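Local coordinates for diphosphomevalonate decarboxylase, putative (Trypanosoma brucei, PDB 2HKE), which probably catalyses the ATP-dependent decarboxylation of (R)-5-diphosphomevalonate to isopentenyl diphosphate, a key precursor of isoprenoids and sterols, at residues I12-I17 with I39-S44; T33-S38 with E223-A228; R235-F240 with F301-D306; L246-L251 with L288-D293; I262-E267 with F292-N297. The protein carries 1 engineered substitution. One frame throughout, in Å; residues are numbered along the deposited sequence.

Interaction 1: I12-I17 with I39-S44. With SO4 (sulfate ion), chain E.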
# COMPACT_ATOMS: atom_id res chain seq x y z
N ILE A 12 -2.00 -3.27 -4.64
CA ILE A 12 -1.56 -2.58 -3.41
C ILE A 12 -1.58 -1.07 -3.61
O ILE A 12 -1.74 -0.58 -4.70
CB ILE A 12 -0.16 -3.07 -2.94
CG1 ILE A 12 0.90 -2.85 -4.01
CG2 ILE A 12 -0.22 -4.55 -2.53
CD1 ILE A 12 2.30 -3.13 -3.51
N ASN A 13 -1.32 -0.32 -2.53
CA ASN A 13 -1.14 1.10 -2.64
C ASN A 13 -0.01 1.48 -1.70
O ASN A 13 0.41 0.67 -0.82
CB ASN A 13 -2.45 1.85 -2.26
CG ASN A 13 -2.83 1.71 -0.81
OD1 ASN A 13 -2.29 2.40 0.03
ND2 ASN A 13 -3.77 0.82 -0.51
N ILE A 14 0.54 2.66 -1.93
CA ILE A 14 1.61 3.18 -1.08
C ILE A 14 1.22 4.52 -0.50
O ILE A 14 1.04 5.47 -1.24
CB ILE A 14 3.00 3.22 -1.78
CG1 ILE A 14 4.10 3.74 -0.82
CG2 ILE A 14 2.96 4.07 -3.08
CD1 ILE A 14 4.32 2.77 0.39
N ALA A 15 1.13 4.60 0.83
CA ALA A 15 0.85 5.85 1.50
C ALA A 15 2.06 6.76 1.46
O ALA A 15 3.16 6.33 1.86
CB ALA A 15 0.48 5.66 2.94
N PHE A 16 1.88 8.00 1.00
CA PHE A 16 2.95 9.02 1.17
C PHE A 16 2.68 9.92 2.38
O PHE A 16 3.63 10.53 2.88
CB PHE A 16 3.19 9.79 -0.10
CG PHE A 16 1.96 10.36 -0.69
CD1 PHE A 16 1.55 11.60 -0.30
CD2 PHE A 16 1.21 9.67 -1.62
CE1 PHE A 16 0.40 12.17 -0.79
CE2 PHE A 16 0.01 10.25 -2.11
CZ PHE A 16 -0.35 11.50 -1.70
N ILE A 17 1.41 10.05 2.80
CA ILE A 17 1.03 10.61 4.07
C ILE A 17 0.51 9.44 4.88
O ILE A 17 -0.45 8.75 4.52
CB ILE A 17 0.05 11.81 3.98
CG1 ILE A 17 0.80 12.99 3.31
CG2 ILE A 17 -0.46 12.17 5.43
CD1 ILE A 17 -0.14 14.10 2.91
N ILE A 39 -0.90 6.49 -3.27
CA ILE A 39 -0.97 6.23 -4.69
C ILE A 39 -1.31 4.76 -4.87
O ILE A 39 -0.65 3.86 -4.34
CB ILE A 39 0.37 6.53 -5.40
CG1 ILE A 39 0.73 8.00 -5.28
CG2 ILE A 39 0.35 6.14 -6.92
CD1 ILE A 39 2.00 8.36 -5.98
N THR A 40 -2.32 4.50 -5.69
CA THR A 40 -2.65 3.16 -6.03
C THR A 40 -1.71 2.63 -7.14
O THR A 40 -1.48 3.33 -8.10
CB THR A 40 -4.09 3.14 -6.54
OG1 THR A 40 -4.94 3.73 -5.55
CG2 THR A 40 -4.51 1.72 -6.86
N LEU A 41 -1.18 1.44 -6.97
CA LEU A 41 -0.24 0.87 -7.92
C LEU A 41 -1.04 0.06 -8.96
O LEU A 41 -2.22 -0.24 -8.76
CB LEU A 41 0.75 -0.03 -7.22
CG LEU A 41 1.77 0.66 -6.31
CD1 LEU A 41 3.01 -0.34 -6.39
CD2 LEU A 41 2.10 2.03 -6.77
N SER A 42 -0.37 -0.29 -10.06
CA SER A 42 -0.88 -1.26 -11.01
C SER A 42 -1.08 -2.63 -10.41
O SER A 42 -0.32 -3.05 -9.54
CB SER A 42 0.07 -1.39 -12.21
OG SER A 42 -0.47 -2.29 -13.16
N ALA A 43 -2.12 -3.34 -10.88
CA ALA A 43 -2.35 -4.73 -10.51
C ALA A 43 -1.54 -5.67 -11.40
O ALA A 43 -1.77 -6.86 -11.38
CB ALA A 43 -3.85 -5.07 -10.60
N SER A 44 -0.63 -5.15 -12.21
CA SER A 44 0.25 -6.04 -12.96
C SER A 44 1.70 -5.57 -12.77
O SER A 44 1.99 -4.38 -12.88
CB SER A 44 -0.17 -6.11 -14.43
OG SER A 44 0.68 -5.33 -15.27
S SO4 E . -3.85 -1.42 -13.74
O1 SO4 E . -4.14 -2.23 -12.56
O2 SO4 E . -2.69 -2.01 -14.41
O3 SO4 E . -5.00 -1.56 -14.65
O4 SO4 E . -3.48 -0.01 -13.55
O HOH W 1 -0.57 -4.31 -6.94

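Interaction 2: T33-S38 with E223-A228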
# COMPACT_ATOMS: atom_id res chain seq x y z
N THR A 33 -6.25 7.94 13.64
CA THR A 33 -6.01 9.26 14.27
C THR A 33 -5.90 10.41 13.28
O THR A 33 -6.06 11.57 13.66
CB THR A 33 -4.73 9.23 15.12
OG1 THR A 33 -3.63 8.72 14.34
CG2 THR A 33 -4.89 8.35 16.29
N ASN A 34 -5.55 10.12 12.02
CA ASN A 34 -5.35 11.18 11.04
C ASN A 34 -5.66 10.64 9.64
O ASN A 34 -5.72 9.40 9.45
CB ASN A 34 -3.90 11.69 11.10
CG ASN A 34 -2.89 10.57 11.03
OD1 ASN A 34 -2.49 10.04 12.08
ND2 ASN A 34 -2.50 10.14 9.78
N ASP A 35 -5.83 11.54 8.71
CA ASP A 35 -6.00 11.16 7.32
C ASP A 35 -4.71 10.53 6.80
O ASP A 35 -3.61 10.79 7.29
CB ASP A 35 -6.27 12.36 6.46
CG ASP A 35 -7.63 13.01 6.67
OD1 ASP A 35 -8.54 12.53 7.40
OD2 ASP A 35 -7.77 14.09 6.04
N SER A 36 -4.85 9.76 5.72
CA SER A 36 -3.68 9.29 5.00
C SER A 36 -3.91 9.47 3.51
O SER A 36 -5.04 9.76 3.10
CB SER A 36 -3.34 7.86 5.37
OG SER A 36 -4.44 6.98 5.33
N PHE A 37 -2.88 9.31 2.71
CA PHE A 37 -2.98 9.70 1.32
C PHE A 37 -2.02 8.76 0.60
O PHE A 37 -0.85 8.67 0.99
CB PHE A 37 -2.51 11.17 1.21
CG PHE A 37 -3.14 11.98 0.07
CD1 PHE A 37 -3.69 11.40 -1.07
CD2 PHE A 37 -3.04 13.35 0.13
CE1 PHE A 37 -4.22 12.22 -2.09
CE2 PHE A 37 -3.56 14.18 -0.86
CZ PHE A 37 -4.14 13.59 -1.99
N SER A 38 -2.51 8.08 -0.46
CA SER A 38 -1.70 7.06 -1.10
C SER A 38 -1.85 7.12 -2.61
O SER A 38 -2.77 7.78 -3.14
CB SER A 38 -2.11 5.67 -0.63
OG SER A 38 -3.50 5.46 -0.86
N GLU A 223 -1.43 19.91 7.96
CA GLU A 223 -0.56 20.79 7.15
C GLU A 223 -0.18 20.04 5.86
O GLU A 223 -0.32 20.57 4.74
CB GLU A 223 0.77 21.12 7.84
CG GLU A 223 0.79 22.12 9.02
CD GLU A 223 2.15 22.19 9.77
OE1 GLU A 223 2.98 21.21 9.74
OE2 GLU A 223 2.37 23.28 10.37
N ARG A 224 0.30 18.81 6.00
CA ARG A 224 0.85 18.10 4.84
C ARG A 224 -0.22 17.61 3.87
O ARG A 224 0.01 17.58 2.65
CB ARG A 224 1.74 16.93 5.28
CG ARG A 224 2.93 17.42 6.02
CD ARG A 224 3.90 16.31 6.39
NE ARG A 224 5.03 16.93 7.11
CZ ARG A 224 5.88 16.27 7.86
NH1 ARG A 224 5.78 14.97 8.02
NH2 ARG A 224 6.84 16.93 8.47
N MET A 225 -1.41 17.29 4.38
CA MET A 225 -2.56 16.97 3.51
C MET A 225 -2.89 18.16 2.59
O MET A 225 -3.14 17.98 1.41
CB MET A 225 -3.81 16.60 4.32
CG MET A 225 -3.69 15.24 5.07
SD MET A 225 -3.59 13.82 3.93
CE MET A 225 -5.12 14.04 2.99
N LYS A 226 -2.87 19.36 3.14
CA LYS A 226 -3.11 20.56 2.32
C LYS A 226 -2.02 20.78 1.28
O LYS A 226 -2.32 21.05 0.10
CB LYS A 226 -3.29 21.80 3.20
CG LYS A 226 -3.37 23.13 2.45
CD LYS A 226 -3.70 24.29 3.42
CE LYS A 226 -3.75 25.64 2.67
NZ LYS A 226 -4.26 26.73 3.57
N ILE A 227 -0.75 20.63 1.68
CA ILE A 227 0.38 20.90 0.80
C ILE A 227 0.41 19.81 -0.29
O ILE A 227 0.60 20.10 -1.44
CB ILE A 227 1.74 20.87 1.55
CG1 ILE A 227 1.82 22.01 2.58
CG2 ILE A 227 2.91 20.92 0.58
CD1 ILE A 227 2.93 21.79 3.66
N ALA A 228 0.27 18.55 0.09
CA ALA A 228 0.24 17.47 -0.92
C ALA A 228 -0.90 17.61 -1.93
O ALA A 228 -0.70 17.45 -3.13
CB ALA A 228 0.20 16.06 -0.24

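Interaction 3: R235-F240 with F301-D306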
# COMPACT_ATOMS: atom_id res chain seq x y z
N ARG A 235 0.68 19.21 -10.16
CA ARG A 235 1.73 18.33 -10.66
C ARG A 235 3.10 18.90 -10.37
O ARG A 235 3.97 18.94 -11.22
CB ARG A 235 1.56 18.04 -12.17
CG ARG A 235 0.22 17.49 -12.55
CD ARG A 235 -0.04 17.71 -14.06
NE ARG A 235 -1.36 17.22 -14.49
CZ ARG A 235 -2.45 17.98 -14.66
NH1 ARG A 235 -2.41 19.29 -14.42
NH2 ARG A 235 -3.59 17.43 -15.07
N ASP A 236 3.31 19.30 -9.10
CA ASP A 236 4.54 19.87 -8.60
C ASP A 236 5.32 18.72 -7.94
O ASP A 236 5.07 18.39 -6.78
CB ASP A 236 4.16 20.89 -7.54
CG ASP A 236 5.35 21.56 -6.87
OD1 ASP A 236 6.53 21.21 -7.13
OD2 ASP A 236 5.07 22.45 -6.02
N PHE A 237 6.18 18.07 -8.71
CA PHE A 237 6.83 16.89 -8.22
C PHE A 237 7.72 17.18 -7.03
O PHE A 237 7.72 16.42 -6.06
CB PHE A 237 7.66 16.21 -9.31
CG PHE A 237 8.35 15.02 -8.83
CD1 PHE A 237 7.66 13.81 -8.72
CD2 PHE A 237 9.66 15.07 -8.42
CE1 PHE A 237 8.29 12.70 -8.20
CE2 PHE A 237 10.28 13.94 -7.92
CZ PHE A 237 9.54 12.74 -7.82
N ALA A 238 8.52 18.23 -7.11
CA ALA A 238 9.44 18.53 -6.01
C ALA A 238 8.75 18.67 -4.65
O ALA A 238 9.23 18.12 -3.65
CB ALA A 238 10.31 19.77 -6.35
N THR A 239 7.64 19.41 -4.59
CA THR A 239 6.89 19.59 -3.35
C THR A 239 6.31 18.26 -2.91
O THR A 239 6.39 17.89 -1.71
CB THR A 239 5.79 20.66 -3.51
OG1 THR A 239 6.43 21.91 -3.84
CG2 THR A 239 5.00 20.81 -2.19
N PHE A 240 5.75 17.53 -3.85
CA PHE A 240 5.21 16.20 -3.54
C PHE A 240 6.30 15.30 -2.94
O PHE A 240 6.11 14.62 -1.89
CB PHE A 240 4.61 15.57 -4.80
CG PHE A 240 4.22 14.13 -4.61
CD1 PHE A 240 3.06 13.80 -3.92
CD2 PHE A 240 5.06 13.09 -5.06
CE1 PHE A 240 2.73 12.48 -3.71
CE2 PHE A 240 4.72 11.76 -4.78
CZ PHE A 240 3.55 11.48 -4.13
N PHE A 301 9.43 7.41 -5.78
CA PHE A 301 8.61 8.13 -6.74
C PHE A 301 9.54 8.92 -7.64
O PHE A 301 10.51 9.54 -7.16
CB PHE A 301 7.68 9.10 -6.04
CG PHE A 301 6.80 8.46 -5.02
CD1 PHE A 301 5.88 7.49 -5.38
CD2 PHE A 301 6.90 8.82 -3.70
CE1 PHE A 301 5.05 6.90 -4.42
CE2 PHE A 301 6.07 8.21 -2.73
CZ PHE A 301 5.14 7.26 -3.12
N VAL A 302 9.22 8.96 -8.92
CA VAL A 302 10.08 9.62 -9.89
C VAL A 302 9.23 9.90 -11.12
O VAL A 302 8.28 9.17 -11.38
CB VAL A 302 11.27 8.68 -10.27
CG1 VAL A 302 10.78 7.39 -10.93
CG2 VAL A 302 12.31 9.42 -11.15
N LEU A 303 9.50 10.98 -11.83
CA LEU A 303 8.81 11.19 -13.12
C LEU A 303 9.39 10.28 -14.18
O LEU A 303 10.58 9.98 -14.15
CB LEU A 303 8.95 12.63 -13.57
CG LEU A 303 8.27 13.64 -12.63
CD1 LEU A 303 8.30 15.11 -13.22
CD2 LEU A 303 6.83 13.24 -12.22
N LYS A 304 8.56 9.86 -15.13
CA LYS A 304 8.98 8.97 -16.22
C LYS A 304 10.28 9.38 -16.92
O LYS A 304 11.17 8.56 -17.12
CB LYS A 304 7.84 8.85 -17.23
CG LYS A 304 7.94 7.63 -18.08
CD LYS A 304 6.65 7.31 -18.86
CE LYS A 304 6.96 6.00 -19.62
NZ LYS A 304 6.02 5.54 -20.76
N GLU A 305 10.37 10.64 -17.31
CA GLU A 305 11.58 11.21 -17.96
C GLU A 305 12.87 10.97 -17.15
O GLU A 305 13.97 10.80 -17.71
CB GLU A 305 11.38 12.70 -18.27
CG GLU A 305 11.22 13.57 -17.05
CD GLU A 305 10.52 14.92 -17.34
OE1 GLU A 305 11.05 15.70 -18.19
OE2 GLU A 305 9.42 15.15 -16.75
N ASP A 306 12.73 10.94 -15.82
CA ASP A 306 13.88 10.86 -14.94
C ASP A 306 14.16 9.43 -14.51
O ASP A 306 15.18 9.17 -13.89
CB ASP A 306 13.61 11.69 -13.69
CG ASP A 306 13.70 13.20 -13.95
OD1 ASP A 306 14.46 13.59 -14.87
OD2 ASP A 306 13.03 14.00 -13.25

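Interaction 4: L246-L251 with L288-D293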
# COMPACT_ATOMS: atom_id res chain seq x y z
N LEU A 246 9.57 13.66 4.00
CA LEU A 246 9.35 14.14 5.38
C LEU A 246 8.48 13.18 6.14
O LEU A 246 8.76 12.84 7.27
CB LEU A 246 8.66 15.49 5.37
CG LEU A 246 9.53 16.67 4.98
CD1 LEU A 246 8.64 17.91 4.72
CD2 LEU A 246 10.56 16.93 6.09
N GLU A 247 7.46 12.67 5.50
CA GLU A 247 6.55 11.73 6.13
C GLU A 247 7.23 10.42 6.44
O GLU A 247 7.07 9.84 7.53
CB GLU A 247 5.36 11.50 5.19
CG GLU A 247 4.26 12.54 5.32
CD GLU A 247 3.49 12.39 6.61
OE1 GLU A 247 2.80 11.35 6.79
OE2 GLU A 247 3.62 13.28 7.50
N SER A 248 8.02 9.93 5.50
CA SER A 248 8.77 8.70 5.72
C SER A 248 9.74 8.85 6.85
O SER A 248 9.84 7.99 7.72
CB SER A 248 9.53 8.38 4.44
OG SER A 248 10.25 7.16 4.58
N ASP A 249 10.48 9.96 6.85
CA ASP A 249 11.42 10.22 7.96
C ASP A 249 10.68 10.24 9.29
O ASP A 249 11.18 9.64 10.30
CB ASP A 249 12.14 11.57 7.76
CG ASP A 249 13.10 11.58 6.60
OD1 ASP A 249 13.48 10.53 6.04
OD2 ASP A 249 13.53 12.72 6.26
N ASP A 250 9.53 10.90 9.33
CA ASP A 250 8.78 11.05 10.58
C ASP A 250 8.27 9.71 11.13
O ASP A 250 8.35 9.47 12.35
CB ASP A 250 7.63 12.05 10.44
CG ASP A 250 8.06 13.52 10.43
OD1 ASP A 250 9.26 13.86 10.64
OD2 ASP A 250 7.15 14.39 10.24
N LEU A 251 7.79 8.82 10.26
CA LEU A 251 7.34 7.52 10.73
C LEU A 251 8.51 6.72 11.30
O LEU A 251 8.38 6.07 12.35
CB LEU A 251 6.70 6.76 9.58
CG LEU A 251 6.23 5.34 9.88
CD1 LEU A 251 5.28 5.33 11.10
CD2 LEU A 251 5.51 4.74 8.65
N LEU A 288 13.97 12.59 -7.21
CA LEU A 288 13.70 11.20 -6.78
C LEU A 288 13.26 11.29 -5.33
O LEU A 288 13.87 12.02 -4.56
CB LEU A 288 14.95 10.31 -6.94
CG LEU A 288 14.86 8.83 -6.61
CD1 LEU A 288 13.75 8.10 -7.51
CD2 LEU A 288 16.22 8.12 -6.76
N ALA A 289 12.19 10.58 -4.96
CA ALA A 289 11.71 10.53 -3.60
C ALA A 289 11.66 9.11 -3.12
O ALA A 289 11.38 8.19 -3.91
CB ALA A 289 10.28 11.14 -3.47
N TYR A 290 11.95 8.91 -1.83
CA TYR A 290 11.80 7.61 -1.14
C TYR A 290 10.59 7.68 -0.19
O TYR A 290 10.23 8.75 0.30
CB TYR A 290 13.06 7.22 -0.37
CG TYR A 290 13.46 8.20 0.70
CD1 TYR A 290 12.76 8.25 1.93
CD2 TYR A 290 14.49 9.13 0.47
CE1 TYR A 290 13.11 9.23 2.89
CE2 TYR A 290 14.85 10.06 1.43
CZ TYR A 290 14.17 10.09 2.64
OH TYR A 290 14.55 11.06 3.55
N THR A 291 10.02 6.51 0.08
CA THR A 291 9.19 6.33 1.24
C THR A 291 9.30 4.89 1.71
O THR A 291 9.41 3.99 0.89
CB THR A 291 7.74 6.78 1.03
OG1 THR A 291 7.10 6.84 2.30
CG2 THR A 291 6.96 5.83 0.14
N PHE A 292 9.31 4.71 3.02
CA PHE A 292 9.23 3.42 3.67
C PHE A 292 7.92 3.35 4.43
O PHE A 292 7.49 4.34 5.00
CB PHE A 292 10.42 3.24 4.67
CG PHE A 292 11.77 3.26 3.99
CD1 PHE A 292 12.32 4.46 3.62
CD2 PHE A 292 12.44 2.08 3.68
CE1 PHE A 292 13.54 4.52 2.99
CE2 PHE A 292 13.64 2.13 3.03
CZ PHE A 292 14.19 3.34 2.66
N ASP A 293 7.32 2.16 4.46
CA ASP A 293 6.03 1.94 5.15
C ASP A 293 6.09 0.77 6.15
O ASP A 293 5.51 -0.29 5.95
CB ASP A 293 4.95 1.70 4.08
CG ASP A 293 3.56 2.31 4.44
OD1 ASP A 293 3.47 3.48 4.88
OD2 ASP A 293 2.55 1.57 4.33
O HOH W 2 8.87 5.50 7.11

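Interaction 5: I262-E267 with F292-N297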
# COMPACT_ATOMS: atom_id res chain seq x y z
N ILE A 262 10.73 0.46 18.08
CA ILE A 262 10.31 -0.30 16.91
C ILE A 262 11.27 0.02 15.78
O ILE A 262 11.50 1.22 15.47
CB ILE A 262 8.89 0.11 16.43
CG1 ILE A 262 7.82 -0.18 17.48
CG2 ILE A 262 8.58 -0.62 15.08
CD1 ILE A 262 6.38 0.39 17.16
N THR A 263 11.80 -1.02 15.14
CA THR A 263 12.74 -0.86 14.03
C THR A 263 12.33 -1.74 12.88
O THR A 263 12.38 -2.98 12.97
CB THR A 263 14.17 -1.30 14.44
OG1 THR A 263 14.54 -0.61 15.64
CG2 THR A 263 15.15 -0.98 13.31
N TYR A 264 11.92 -1.11 11.78
CA TYR A 264 11.66 -1.87 10.59
C TYR A 264 12.75 -1.67 9.53
O TYR A 264 12.84 -2.46 8.60
CB TYR A 264 10.31 -1.43 10.02
CG TYR A 264 9.14 -1.71 10.92
CD1 TYR A 264 8.88 -2.99 11.38
CD2 TYR A 264 8.26 -0.69 11.27
CE1 TYR A 264 7.75 -3.24 12.21
CE2 TYR A 264 7.16 -0.93 12.08
CZ TYR A 264 6.89 -2.22 12.51
OH TYR A 264 5.77 -2.41 13.32
N ALA A 265 13.47 -0.57 9.61
CA ALA A 265 14.52 -0.23 8.63
C ALA A 265 15.80 -1.00 8.94
O ALA A 265 16.08 -1.31 10.09
CB ALA A 265 14.78 1.20 8.68
N THR A 266 16.53 -1.33 7.88
CA THR A 266 17.86 -1.92 7.99
C THR A 266 18.88 -0.91 7.52
O THR A 266 18.53 0.16 7.05
CB THR A 266 17.96 -3.12 7.09
OG1 THR A 266 17.84 -2.68 5.72
CG2 THR A 266 16.89 -4.18 7.43
N GLU A 267 20.16 -1.27 7.57
CA GLU A 267 21.14 -0.30 7.07
C GLU A 267 21.03 -0.13 5.56
O GLU A 267 21.49 0.86 5.01
CB GLU A 267 22.54 -0.71 7.45
CG GLU A 267 22.87 -0.52 8.97
CD GLU A 267 22.84 0.94 9.43
OE1 GLU A 267 23.16 1.86 8.62
OE2 GLU A 267 22.49 1.18 10.63
N PHE A 292 9.31 4.71 3.02
CA PHE A 292 9.23 3.42 3.67
C PHE A 292 7.92 3.35 4.43
O PHE A 292 7.49 4.34 5.00
CB PHE A 292 10.42 3.24 4.67
CG PHE A 292 11.77 3.26 3.99
CD1 PHE A 292 12.32 4.46 3.62
CD2 PHE A 292 12.44 2.08 3.68
CE1 PHE A 292 13.54 4.52 2.99
CE2 PHE A 292 13.64 2.13 3.03
CZ PHE A 292 14.19 3.34 2.66
N ASP A 293 7.32 2.16 4.46
CA ASP A 293 6.03 1.94 5.15
C ASP A 293 6.09 0.77 6.15
O ASP A 293 5.51 -0.29 5.95
CB ASP A 293 4.95 1.70 4.08
CG ASP A 293 3.56 2.31 4.44
OD1 ASP A 293 3.47 3.48 4.88
OD2 ASP A 293 2.55 1.57 4.33
N ALA A 294 6.75 0.92 7.27
CA ALA A 294 6.69 -0.18 8.29
C ALA A 294 7.38 -1.45 7.81
O ALA A 294 6.95 -2.59 8.05
CB ALA A 294 5.24 -0.49 8.81
N GLY A 295 8.47 -1.24 7.10
CA GLY A 295 9.24 -2.33 6.53
C GLY A 295 10.52 -1.75 6.02
O GLY A 295 10.74 -0.54 6.11
N ALA A 296 11.37 -2.61 5.46
CA ALA A 296 12.67 -2.21 4.99
C ALA A 296 12.63 -1.77 3.52
O ALA A 296 13.56 -1.14 3.07
CB ALA A 296 13.68 -3.37 5.13
N ASN A 297 11.59 -2.16 2.78
CA ASN A 297 11.56 -1.89 1.33
C ASN A 297 11.46 -0.40 1.09
O ASN A 297 10.76 0.31 1.83
CB ASN A 297 10.36 -2.54 0.65
CG ASN A 297 10.34 -4.04 0.75
OD1 ASN A 297 11.36 -4.69 0.86
ND2 ASN A 297 9.12 -4.60 0.67

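Interaction 1: I12-I17 with I39-S44
Two neighbouring antiparallel strands of the large N-terminal sheet, 5-15 and 36-40, come to the end of their pairing here. I14 and I39 form a hydrogen-bonded pair: I14 N donates to I39 O over 2.9 Å, in the carbonyl plane, and I39 N returns a 3.0 Å bond to I14 O from well above that carbonyl plane. N13 and T40 are the next, non-hydrogen-bonded pair, with their CA atoms 4.2 Å apart. Beyond them L41 N reaches I12 O at 3.1 Å, nearly straight (166°), so the bonding outlasts the regular strand. I12 and L41 then run side by side, CG1 of I12 and CD1 of L41 4.1 Å apart. On the face carrying I14 and I39, F16 crosses I39 at about a right angle; its CE2 lies 4.0 Å from I39 CG1. On the other face the buried amide of N13 is held by R149, S146 and S150. Past the strand, S42 OG accepts from S44 N in an ST turn, and S42 OG and A43 N both grip a sulfate, probably from the crystallisation liquor. At the other end F16 and I17 both face F37, the classic beta bulge of antiparallel sheets.

Interaction 2: T33-S38 with E223-A228
Helix 213-234 of the C-terminal domain packs on strand 36-40 of the N-terminal sheet, an alpha-on-beta contact across the domain boundary; the local axes approach to 9.7 Å at 32°. M225 contributes the largest share. Its chi1 (-69°) sets CG anti to the carbonyl carbon, and further bends at chi2 and chi3 fold the chain round so that its tip comes nearer the strand than its CB bond alone would bring it. CG rests 4.1 Å from D35 CB. SD comes next, 3.9 Å from F37 CB, and stands 5.0 Å from the centroid of the F37 ring, an oblique Met-aromatic contact at 64° from the ring normal. The methyl CE closes in further, to 3.6 Å from F37 CD2, and also lies 4.0 Å from D35 CB, so the tip is wedged between an aromatic ring and the aliphatic root of an acid. The carboxylate of D35 has its own partner, with OD1 accepting from K160 N, while its CB serves the apolar side. No hydrogen bond joins the two segments. F37 also meets the rings of F16 and F174. One turn along the helix from M225, A228 CB touches the same ring atom, F37 CD2, at 4.2 Å.

Interaction 3: R235-F240 with F301-D306
The first turn of helix 237-256 lies against the end of strand 298-303, a helix-on-sheet contact inside the C-terminal domain. Aromatic contact comes first: F240 turns an edge toward a face of F301 in a T-shaped pair, the centroids 5.4 Å apart and the planes at 64°. Both F240 and F237 hold CG anti to the backbone N, which sends their rings off the helix toward the strand. The apolar contacts centre on F237. It and L303 slide past each other in opposite directions, with F237 CD1 3.6 Å from L303 CD2, while F237 CE1 sits 4.2 Å from F301 CB. Backbone contact differs: F301 O lies in the plane of the F237 ring, 3.4 Å from CZ, beside the ring's C-H edge, its C=O bond not pointing at the ring. No hydrogen bond joins the two segments; within 235-240, polar bonds fix how the helix starts. R235, with positive phi, closes the preceding helix in a Schellman motif, and D236 is the N-cap of the next. Its OD1 accepts a straight but weak 3.3 Å bond from T239 N, and its OD2 is met from above the carboxylate plane by T239 OG1, 2.6 Å away.

Interaction 4: L246-L251 with L288-D293
A helix laid along an edge strand is the setting: helix 237-256 of the C-terminal domain runs beside strand 288-291, the local axes 7.6 Å apart and their N-to-C directions only 27° from parallel. The CA atoms that come nearest are those of S248 and T291, 5.1 Å apart, a closeness that a small side chain on the helix permits. S248 holds OG anti to its own N, and this hydroxyl accepts from F292 N at 3.1 Å, fairly straight at 159°. The bond ties the helix to a backbone N-H of segment 288-293. The same OG lies in the ring planes of both Y290 and F292, meeting an edge of each, with F292 CD1 3.5 Å away. S248 CB, meanwhile, packs 3.6 Å from T291 OG1. A second bond is made at the rim. Y290 OH donates to the syn lone pair of D249 OD1 at 2.8 Å, the carboxylate and ring planes turned 36° apart, which steadies the far end of the ring. A water adds a third link by donating to S248 O (2.7 Å) and to F292 O (2.8 Å). K18 forms a salt bridge with D293 OD1, which probably offsets its charge, and also bonds F292 O and T291 OG1, so residues 291-293 are held from the N-terminal domain too. On the sheet side, strand 288-291 pairs with strand 298-303 as an outermost strand within the chain, while helix 267-283 packs against Y290 and F292 through I273.

Interaction 5: I262-E267 with F292-N297
The ring of Y264 lies against the backbone of A294 and G295, and the contact is van der Waals in kind, since no hydrogen bond crosses between the segments. Its CD2 comes within 3.4 Å of A294 CA, its CE2 within 3.8 Å of A294 CB, and Y264 CB, at the root of the ring, lies within 3.5 Å of G295 N. A294 O stands over one ring face, offset toward the rim. The opposite face has I262 CG2, 3.3 Å above the plane, so the ring is sandwiched between its own segment and the loop. Further along, T266 CG2 meets A296 CB at 4.0 Å, and A296 CB also touches Y264 O at 3.7 Å. The D-A-G-A-N sequence of the loop from D293 to N297 matches what is probably the third conserved motif of the GHMP superfamily, which joins two antiparallel strands, here 288-291 and 298-303. A294 makes the turn with left-handed backbone angles (66°/38°), which brings its CA and carbonyl under the tyrosine. Second-shell bonds hold both sides. Y264 OH bonds V197 O and so fixes the far end of the ring. T266 is the N-cap of helix 267-283, and S269 OG bonds T266 N as in a capping box while also bonding A296 O. N297 is gripped through A110 O and L190 N, and D293 forms a salt bridge with K18.

How the interactions relate
Interactions 1 to 4 are mainly buried; interaction 5 is only partly so. Strand 36-40 serves both interactions 1 and 2, paired by backbone bonds in the first and met by apolar helix side chains in the second. Helix 237-256 serves interactions 3 and 4: its start gives an aromatic contact with no hydrogen bond across it, its middle a polar one with serine, aspartate and water. Strands 288-291 and 298-303 are neighbours, joined where F301 N meets A289 O at 2.8 Å. Interactions 4 and 5 share F292 and D293. Between the domains, F16 meets F240, I14 packs on F301, and R224 forms salt bridges to E247 and D250, linking interactions 2 and 4.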